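Local coordinates for protein archaemetzincin (Archaeoglobus fulgidus, PDB 3ZVS) that is probably a zinc metalloprotease of the metzincin type with unknown natural substrate, binding one catalytic and one apparently structural zinc ion, at residues 126-129 and 130-134; 149-152 and 153-156. All coordinates share one frame; numbering follows the deposited sequence.

Interaction 1: 126-129 and 130-134; sequences KHCS and NNCVM. With ZN (zinc ion), chain E; ZN (zinc ion), chain D.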
# COMPACT_ATOMS: atom_id res chain seq x y z
N LYS A 126 11.46 7.43 -4.51
CA LYS A 126 10.64 8.62 -4.32
C LYS A 126 9.58 8.75 -5.42
O LYS A 126 9.57 7.98 -6.39
CB LYS A 126 11.52 9.87 -4.31
CG LYS A 126 12.54 9.85 -3.19
CD LYS A 126 13.37 11.15 -3.14
CE LYS A 126 14.69 10.90 -2.41
NZ LYS A 126 15.59 9.91 -3.13
N HIS A 127 8.66 9.67 -5.27
CA HIS A 127 7.71 9.90 -6.34
C HIS A 127 8.42 10.19 -7.64
O HIS A 127 9.44 10.88 -7.68
CB HIS A 127 6.74 11.01 -5.98
CG HIS A 127 5.77 10.57 -4.94
ND1 HIS A 127 5.26 11.40 -3.97
CD2 HIS A 127 5.27 9.34 -4.68
CE1 HIS A 127 4.47 10.70 -3.17
NE2 HIS A 127 4.45 9.45 -3.60
N CYS A 128 7.83 9.66 -8.70
CA CYS A 128 8.39 9.70 -10.05
C CYS A 128 7.42 10.47 -10.95
O CYS A 128 6.20 10.27 -10.90
CB CYS A 128 8.49 8.26 -10.52
SG CYS A 128 9.25 8.11 -12.20
N SER A 129 7.93 11.31 -11.84
CA SER A 129 7.03 12.04 -12.73
C SER A 129 6.82 11.35 -14.07
O SER A 129 6.08 11.81 -14.93
CB SER A 129 7.50 13.46 -12.94
OG SER A 129 8.71 13.44 -13.64
N ASN A 130 7.43 10.18 -14.23
CA ASN A 130 7.34 9.45 -15.49
C ASN A 130 6.05 8.65 -15.60
O ASN A 130 5.22 8.68 -14.68
CB ASN A 130 8.53 8.51 -15.65
CG ASN A 130 9.85 9.22 -15.58
OD1 ASN A 130 9.96 10.41 -15.87
ND2 ASN A 130 10.88 8.48 -15.19
N ASN A 131 5.87 7.92 -16.70
CA ASN A 131 4.74 7.04 -16.89
C ASN A 131 5.05 5.83 -16.04
O ASN A 131 5.70 4.90 -16.49
CB ASN A 131 4.67 6.68 -18.37
CG ASN A 131 3.37 6.04 -18.76
OD1 ASN A 131 2.67 5.48 -17.92
ND2 ASN A 131 3.03 6.12 -20.04
N CYS A 132 4.62 5.85 -14.77
CA CYS A 132 5.22 5.00 -13.75
C CYS A 132 4.25 4.84 -12.58
O CYS A 132 3.61 5.81 -12.18
CB CYS A 132 6.50 5.66 -13.24
SG CYS A 132 7.46 4.63 -12.08
N VAL A 133 4.25 3.64 -11.98
CA VAL A 133 3.46 3.38 -10.77
C VAL A 133 3.89 4.25 -9.59
O VAL A 133 3.10 4.45 -8.68
CB VAL A 133 3.58 1.87 -10.44
CG1 VAL A 133 4.98 1.50 -9.97
CG2 VAL A 133 2.52 1.45 -9.43
N MET A 134 5.14 4.75 -9.60
CA MET A 134 5.62 5.63 -8.56
C MET A 134 5.16 7.08 -8.67
O MET A 134 5.50 7.88 -7.79
CB MET A 134 7.16 5.57 -8.42
CG MET A 134 7.71 4.21 -7.88
SD MET A 134 6.86 3.61 -6.38
CE MET A 134 7.07 5.01 -5.25
ZN ZN E . 9.51 5.78 -12.27
ZN ZN D . 3.83 7.78 -2.68
O HOH W 1 11.58 12.39 -14.67

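Interaction 2: 149-152 and 153-156; sequences SFCR and ECAS. With ZN (zinc ion), chain E.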
# COMPACT_ATOMS: atom_id res chain seq x y z
N SER A 149 3.30 -0.74 -13.63
CA SER A 149 4.70 -1.09 -13.77
C SER A 149 5.60 0.09 -13.43
O SER A 149 5.26 1.28 -13.56
CB SER A 149 4.99 -1.50 -15.21
OG SER A 149 4.48 -0.53 -16.06
N PHE A 150 6.79 -0.26 -12.97
CA PHE A 150 7.84 0.74 -12.78
C PHE A 150 8.39 1.15 -14.12
O PHE A 150 8.59 0.30 -15.01
CB PHE A 150 8.98 0.18 -11.94
CG PHE A 150 8.59 -0.15 -10.53
CD1 PHE A 150 8.45 0.85 -9.58
CD2 PHE A 150 8.33 -1.46 -10.16
CE1 PHE A 150 8.07 0.57 -8.29
CE2 PHE A 150 7.96 -1.75 -8.85
CZ PHE A 150 7.82 -0.74 -7.93
N CYS A 151 8.65 2.44 -14.27
CA CYS A 151 9.37 2.94 -15.44
C CYS A 151 10.79 2.39 -15.45
O CYS A 151 11.27 1.83 -14.46
CB CYS A 151 9.38 4.47 -15.49
SG CYS A 151 10.51 5.26 -14.30
N ARG A 152 11.46 2.54 -16.58
CA ARG A 152 12.81 2.01 -16.70
C ARG A 152 13.78 2.63 -15.70
O ARG A 152 14.68 1.97 -15.21
CB ARG A 152 13.36 2.20 -18.14
CG ARG A 152 12.55 1.49 -19.19
CD ARG A 152 13.16 1.62 -20.60
NE ARG A 152 12.97 2.95 -21.18
CZ ARG A 152 13.92 3.86 -21.38
NH1 ARG A 152 15.16 3.64 -21.01
NH2 ARG A 152 13.60 5.04 -21.93
N GLU A 153 13.58 3.90 -15.36
CA GLU A 153 14.43 4.52 -14.37
C GLU A 153 14.24 3.89 -13.00
O GLU A 153 15.21 3.57 -12.32
CB GLU A 153 14.19 6.03 -14.30
CG GLU A 153 14.70 6.72 -15.55
CD GLU A 153 14.72 8.21 -15.39
OE1 GLU A 153 13.78 8.77 -14.76
OE2 GLU A 153 15.68 8.85 -15.90
N CYS A 154 12.99 3.74 -12.56
CA CYS A 154 12.75 3.19 -11.24
C CYS A 154 13.12 1.74 -11.16
O CYS A 154 13.68 1.28 -10.15
CB CYS A 154 11.29 3.38 -10.89
SG CYS A 154 10.83 5.08 -10.49
N ALA A 155 12.87 1.00 -12.24
CA ALA A 155 13.21 -0.42 -12.28
C ALA A 155 14.71 -0.61 -12.12
O ALA A 155 15.16 -1.54 -11.45
CB ALA A 155 12.71 -1.06 -13.53
N SER A 156 15.49 0.31 -12.69
CA SER A 156 16.95 0.19 -12.64
C SER A 156 17.49 0.36 -11.22
O SER A 156 18.55 -0.15 -10.89
CB SER A 156 17.59 1.22 -13.58
OG SER A 156 17.53 2.52 -13.07
ZN ZN E . 9.51 5.78 -12.27

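Interaction 1: 126-129 and 130-134
Cys128 and Cys132 both set SG anti to their backbone N (chi1 -177° and -174°), and these torsions bring the two sulfurs to within 3.9 Å of each other on one zinc ion. Cys128 SG lies 2.3 Å and Cys132 SG 2.4 Å from the metal. Each thiolate also accepts a backbone N-H from two residues further on: Asn130 N reaches Cys128 SG at 3.4 Å, nearly straight at 158°, and Met134 N does the same for Cys132 SG. Such bonds would be expected to spread the negative charge of the sulfurs. Asn130 lays its amide beside Cys128 SG, while ND2 donates to Glu153 and OD1 accepts from a water that also meets Ser129 OG. With an alanine here, the Glu153 carboxylate would probably lose this partner and the water one of its holds. At the other end of the loop the chain folds back on itself. Cys128 N donates to Met134 O at 3.1 Å, approaching from well above the carbonyl plane, and the same oxygen takes a CA-H contact from His127 and lies at the edge of its ring. Beside this bond Cys128 CB packs on Met134 CB at 3.7 Å. His127, whose NE2 binds the catalytic zinc at 2.0 Å, shares that metal with His117 and His121, and the Met134 side chain touches both of these. The loop thus joins half of a Cys4 zinc site to the metzincin HExxHxxGxxH motif, closed by His127, and Met134 is probably the Met-turn methionine.

Interaction 2: 149-152 and 153-156
The backbone turns at Cys151 from a loop into helix 152-157, whose first turn is closed by Ala155 N donating to Cys151 O at 2.9 Å, nearly in line with the carbonyl bond, and continued by a bent bond from Ser156 N to Arg152 O at 3.1 Å. Cys151 tucks SG between its own backbone N and carbonyl carbon (chi1 74°), where the sulfur can turn over the start of the helix and accept from Cys154 N at 3.4 Å (N-H...S angle 164°). Cys151 is thus the N-cap of the helix, and the same SG binds zinc at 2.3 Å. Cys154 SG comes to the metal from one turn onward, also at 2.3 Å, so the pair forms a CxxC metal site on a helix start, completed by Cys128 and Cys132. The N-terminal end of the helix would be expected to ease the negative charge of these thiolates. On the flank, Phe150 sets CD1 obliquely against Cys154 CB at 4.0 Å and its CB against Ala155 CB, while the ring also packs against Leu125, Val133 and Met134. Further along the helix, Ser156 OG donates back to Glu153 O at 2.7 Å.

Overall arrangement
Interactions 1 and 2 follow one another along the chain, their centres about 8 Å apart, and each supplies two of the four cysteines round the zinc that is probably structural. Further links between residues 126-134 and 149-156 include Val133 N, 3.0 Å from Ser149 O in a probable backbone hydrogen bond; Asn130 ND2, which probably donates to Glu153 OE1 at 3.0 Å; and Cys132 SG, packed 3.3 Å from Cys151 N. Interaction 1 also reaches the catalytic centre through His127, a ligand of that zinc; Cys128, next in the chain, binds the other ion. The two zinc ions stand 11.3 Å apart, with the bound malonate beside the His127 side chain, whereas the Phe150 side chain is about 12 Å from the malonate.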